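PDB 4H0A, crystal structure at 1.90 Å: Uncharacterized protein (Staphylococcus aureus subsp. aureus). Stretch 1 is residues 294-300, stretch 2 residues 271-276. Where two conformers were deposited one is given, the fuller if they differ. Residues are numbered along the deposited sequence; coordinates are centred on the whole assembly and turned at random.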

ATOM      1  N   ILE A 294     -11.260   4.436 -13.023  1.00 71.23           N
ATOM      2  CA  ILE A 294     -11.391   3.151 -13.710  1.00 70.89           C
ATOM      3  C   ILE A 294     -10.811   2.017 -12.821  1.00 71.13           C
ATOM      4  O   ILE A 294     -11.466   0.986 -12.661  1.00 69.54           O
ATOM      5  CB  ILE A 294     -10.717   3.197 -15.111  1.00 76.88           C
ATOM      6  CG1 ILE A 294     -11.350   4.280 -16.038  1.00 82.25           C
ATOM      7  CG2 ILE A 294     -10.750   1.830 -15.783  1.00 77.39           C
ATOM      8  CD1 ILE A 294     -12.853   4.111 -16.375  1.00 94.81           C
ATOM      9  N   HIS A 295      -9.612   2.200 -12.241  1.00 65.48           N
ATOM     10  CA  HIS A 295      -9.021   1.178 -11.363  1.00 62.12           C
ATOM     11  C   HIS A 295      -9.804   1.073 -10.035  1.00 62.51           C
ATOM     12  O   HIS A 295     -10.022  -0.041  -9.560  1.00 60.09           O
ATOM     13  CB  HIS A 295      -7.537   1.465 -11.097  1.00 62.06           C
ATOM     14  CG  HIS A 295      -6.675   1.390 -12.323  1.00 68.20           C
ATOM     15  ND1 HIS A 295      -6.839   2.272 -13.374  1.00 74.11           N
ATOM     16  CD2 HIS A 295      -5.641   0.563 -12.604  1.00 69.73           C
ATOM     17  CE1 HIS A 295      -5.916   1.946 -14.268  1.00 74.94           C
ATOM     18  NE2 HIS A 295      -5.167   0.928 -13.843  1.00 72.59           N
ATOM     19  N   ARG A 296     -10.232   2.222  -9.457  1.00 58.74           N
ATOM     20  CA  ARG A 296     -11.009   2.254  -8.212  0.50 56.95           C
ATOM     21  C   ARG A 296     -12.318   1.481  -8.371  1.00 61.26           C
ATOM     22  O   ARG A 296     -12.669   0.702  -7.487  1.00 59.37           O
ATOM     23  CB  ARG A 296     -11.319   3.706  -7.808  0.50 58.77           C
ATOM     24  CG  ARG A 296     -11.917   3.871  -6.400  0.50 65.99           C
ATOM     25  CD  ARG A 296     -13.141   4.782  -6.364  0.50 78.32           C
ATOM     26  NE  ARG A 296     -13.003   5.966  -7.218  0.50 88.18           N
ATOM     27  CZ  ARG A 296     -12.311   7.064  -6.918  0.50102.61           C
ATOM     28  NH1 ARG A 296     -11.671   7.162  -5.756  0.50 85.65           N
ATOM     29  NH2 ARG A 296     -12.255   8.074  -7.777  0.50 96.03           N
ATOM     30  N   SER A 297     -13.050   1.713  -9.483  1.00 59.86           N
ATOM     31  CA  SER A 297     -14.328   1.036  -9.752  1.00 60.80           C
ATOM     32  C   SER A 297     -14.167  -0.487  -9.817  1.00 62.58           C
ATOM     33  O   SER A 297     -15.074  -1.196  -9.394  1.00 61.71           O
ATOM     34  CB  SER A 297     -14.986   1.564 -11.032  1.00 68.63           C
ATOM     35  OG  SER A 297     -14.338   1.150 -12.224  1.00 80.60           O
ATOM     36  N   ARG A 298     -13.012  -0.988 -10.289  1.00 59.01           N
ATOM     37  CA  ARG A 298     -12.755  -2.431 -10.332  1.00 57.62           C
ATOM     38  C   ARG A 298     -12.494  -2.980  -8.925  1.00 57.58           C
ATOM     39  O   ARG A 298     -13.065  -4.010  -8.568  1.00 56.84           O
ATOM     40  CB  ARG A 298     -11.571  -2.764 -11.255  1.00 58.12           C
ATOM     41  CG  ARG A 298     -11.892  -2.557 -12.731  1.00 67.11           C
ATOM     42  CD  ARG A 298     -10.646  -2.278 -13.541  1.00 75.01           C
ATOM     43  NE  ARG A 298     -10.943  -1.991 -14.943  1.00 83.89           N
ATOM     44  CZ  ARG A 298     -10.067  -1.515 -15.826  1.00 97.51           C
ATOM     45  NH1 ARG A 298      -8.809  -1.260 -15.460  1.00 81.81           N
ATOM     46  NH2 ARG A 298     -10.443  -1.271 -17.076  1.00 84.34           N
ATOM     47  N   LEU A 299     -11.638  -2.300  -8.128  1.00 52.01           N
ATOM     48  CA  LEU A 299     -11.345  -2.727  -6.747  1.00 49.04           C
ATOM     49  C   LEU A 299     -12.607  -2.782  -5.893  1.00 52.62           C
ATOM     50  O   LEU A 299     -12.774  -3.709  -5.109  1.00 50.15           O
ATOM     51  CB  LEU A 299     -10.357  -1.767  -6.057  1.00 47.81           C
ATOM     52  CG  LEU A 299      -8.879  -1.881  -6.396  1.00 51.15           C
ATOM     53  CD1 LEU A 299      -8.126  -0.686  -5.855  1.00 50.96           C
ATOM     54  CD2 LEU A 299      -8.279  -3.152  -5.835  1.00 48.35           C
ATOM     55  N   LEU A 300     -13.480  -1.776  -6.036  1.00 52.20           N
ATOM     56  CA  LEU A 300     -14.711  -1.656  -5.250  1.00 52.77           C
ATOM     57  C   LEU A 300     -15.957  -2.106  -6.017  1.00 59.72           C
ATOM     58  O   LEU A 300     -17.058  -1.652  -5.704  1.00 60.18           O
ATOM     59  CB  LEU A 300     -14.880  -0.188  -4.822  1.00 53.52           C
ATOM     60  CG  LEU A 300     -13.658   0.461  -4.174  1.00 55.64           C
ATOM     61  CD1 LEU A 300     -13.924   1.920  -3.895  1.00 56.54           C
ATOM     62  CD2 LEU A 300     -13.244  -0.288  -2.905  1.00 54.48           C
TER
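Stretch 2 (271-276) TAQNVG

Stretch 2, Thr-271 to Gly-276, is a segment of an extended β-strand that continues in both directions along the chain, and it lies across the last turns of the helix that ends at Leu-299. The two N-to-C directions make an angle of 124°, so the strand runs obliquely against the helix, closer to antiparallel than to parallel, and the axes approach to 8.6 Å. In the register, the CA of His-295 lies 5.9 Å from the CA of Asn-274, whereas the CA of Arg-298, three residues later, lies 7.0 Å from the CA of Ala-272.

Asn-274 has the largest area covered by the other stretch. With chi1 at -80° (m), the end of its side chain comes nearer the helix, although its CA-to-CB bond points sideways. Its amide then offers a donor and an acceptor together. ND2 of Asn-274 donates to the backbone O of His-295 at 3.1 Å, with a nearly straight angle of 163°. The O of His-295 also accepts the helical hydrogen bond from Leu-299 N, at 3.1 Å, and a weak one from Arg-298 N, so the asparagine adds to an acceptor already in use within the helix. The acceptor half of the amide, OD1 of Asn-274, receives a weak bond from NH1 of Arg-298, 3.5 Å away but well aligned at 172°. A short, polar side chain suits this buried position because both ends of its amide find partners.

The CA-to-CB bond of Arg-298 points toward the strand, and its long, largely extended side chain spans several strand residues. CD of Arg-298 packs 3.0 Å from OD1 of Asn-274, and NE of Arg-298 lies 3.7 Å from CB of Ala-272, whose small methyl group also points toward the helix. NH1 of Arg-298 comes within 3.0 Å of the backbone O of Gln-273, but the angle is too poor for a hydrogen bond. The CA-to-CB bond of Gln-273 points away from the helix, and its NE2 is hydrogen-bonded elsewhere in the structure.

One water adds three weak bonds. It accepts from NE2 of His-295 at 2.8 Å and from the backbone N of Val-275 at 3.0 Å, while donating to the backbone O of Gln-273 at 3.4 Å. The imidazole is thus linked to the strand backbone through solvent, while its ND1 is hydrogen-bonded to a residue just outside the stretches. Leu-299 contributes little: its CG makes a van der Waals contact with ND2 of Asn-274 at 3.8 Å. On the helix, OG of Ser-297 donates to the O of Ile-294 at 2.9 Å, so the hydroxyl's donor is used within the helix.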

ATOM      1  N   THR A 271     -15.129  -9.561 -16.354  1.00 74.18           N
ATOM      2  CA  THR A 271     -13.739  -9.570 -15.904  1.00 70.94           C
ATOM      3  C   THR A 271     -13.059  -8.232 -16.199  1.00 75.52           C
ATOM      4  O   THR A 271     -13.462  -7.510 -17.111  1.00 78.31           O
ATOM      5  CB  THR A 271     -12.969 -10.720 -16.580  1.00 75.89           C
ATOM      6  OG1 THR A 271     -11.722 -10.910 -15.905  1.00 68.70           O
ATOM      7  CG2 THR A 271     -12.734 -10.481 -18.076  1.00 76.25           C
ATOM      8  N   ALA A 272     -12.000  -7.934 -15.450  1.00 69.10           N
ATOM      9  CA  ALA A 272     -11.209  -6.717 -15.636  1.00 69.23           C
ATOM     10  C   ALA A 272      -9.837  -6.902 -15.019  1.00 70.52           C
ATOM     11  O   ALA A 272      -9.591  -7.927 -14.380  1.00 68.50           O
ATOM     12  CB  ALA A 272     -11.919  -5.527 -15.017  1.00 69.67           C
ATOM     13  N   GLN A 273      -8.936  -5.931 -15.217  1.00 66.56           N
ATOM     14  CA  GLN A 273      -7.575  -6.039 -14.714  1.00 63.14           C
ATOM     15  C   GLN A 273      -7.004  -4.688 -14.317  1.00 65.45           C
ATOM     16  O   GLN A 273      -7.152  -3.720 -15.058  1.00 67.20           O
ATOM     17  CB  GLN A 273      -6.692  -6.664 -15.801  1.00 65.95           C
ATOM     18  CG  GLN A 273      -5.244  -6.917 -15.390  1.00 72.22           C
ATOM     19  CD  GLN A 273      -4.424  -7.527 -16.501  1.00 86.98           C
ATOM     20  OE1 GLN A 273      -4.882  -7.713 -17.636  1.00 82.60           O
ATOM     21  NE2 GLN A 273      -3.174  -7.827 -16.196  1.00 77.18           N
ATOM     22  N   ASN A 274      -6.304  -4.651 -13.175  1.00 57.96           N
ATOM     23  CA  ASN A 274      -5.590  -3.475 -12.697  1.00 56.35           C
ATOM     24  C   ASN A 274      -4.122  -3.793 -12.771  1.00 59.67           C
ATOM     25  O   ASN A 274      -3.727  -4.896 -12.389  1.00 57.21           O
ATOM     26  CB  ASN A 274      -6.006  -3.109 -11.274  1.00 52.35           C
ATOM     27  CG  ASN A 274      -7.302  -2.359 -11.181  1.00 65.98           C
ATOM     28  OD1 ASN A 274      -7.977  -2.129 -12.174  1.00 59.23           O
ATOM     29  ND2 ASN A 274      -7.703  -1.997  -9.975  1.00 53.50           N
ATOM     30  N   VAL A 275      -3.315  -2.861 -13.288  1.00 58.30           N
ATOM     31  CA  VAL A 275      -1.872  -3.050 -13.425  1.00 58.63           C
ATOM     32  C   VAL A 275      -1.151  -1.809 -12.899  1.00 64.46           C
ATOM     33  O   VAL A 275      -1.688  -0.703 -12.981  1.00 66.24           O
ATOM     34  CB  VAL A 275      -1.464  -3.355 -14.898  1.00 65.75           C
ATOM     35  CG1 VAL A 275       0.031  -3.651 -15.008  1.00 65.08           C
ATOM     36  CG2 VAL A 275      -2.275  -4.514 -15.467  1.00 66.54           C
ATOM     37  N   GLY A 276       0.049  -2.015 -12.362  1.00 60.54           N
ATOM     38  CA  GLY A 276       0.911  -0.957 -11.853  1.00 61.36           C
ATOM     39  C   GLY A 276       2.366  -1.240 -12.164  1.00 68.90           C
ATOM     40  O   GLY A 276       2.769  -2.403 -12.118  1.00 66.72           O
TER
HETATM   41  O   HOH W   1      -4.763  -1.310 -15.423  1.00 60.56           O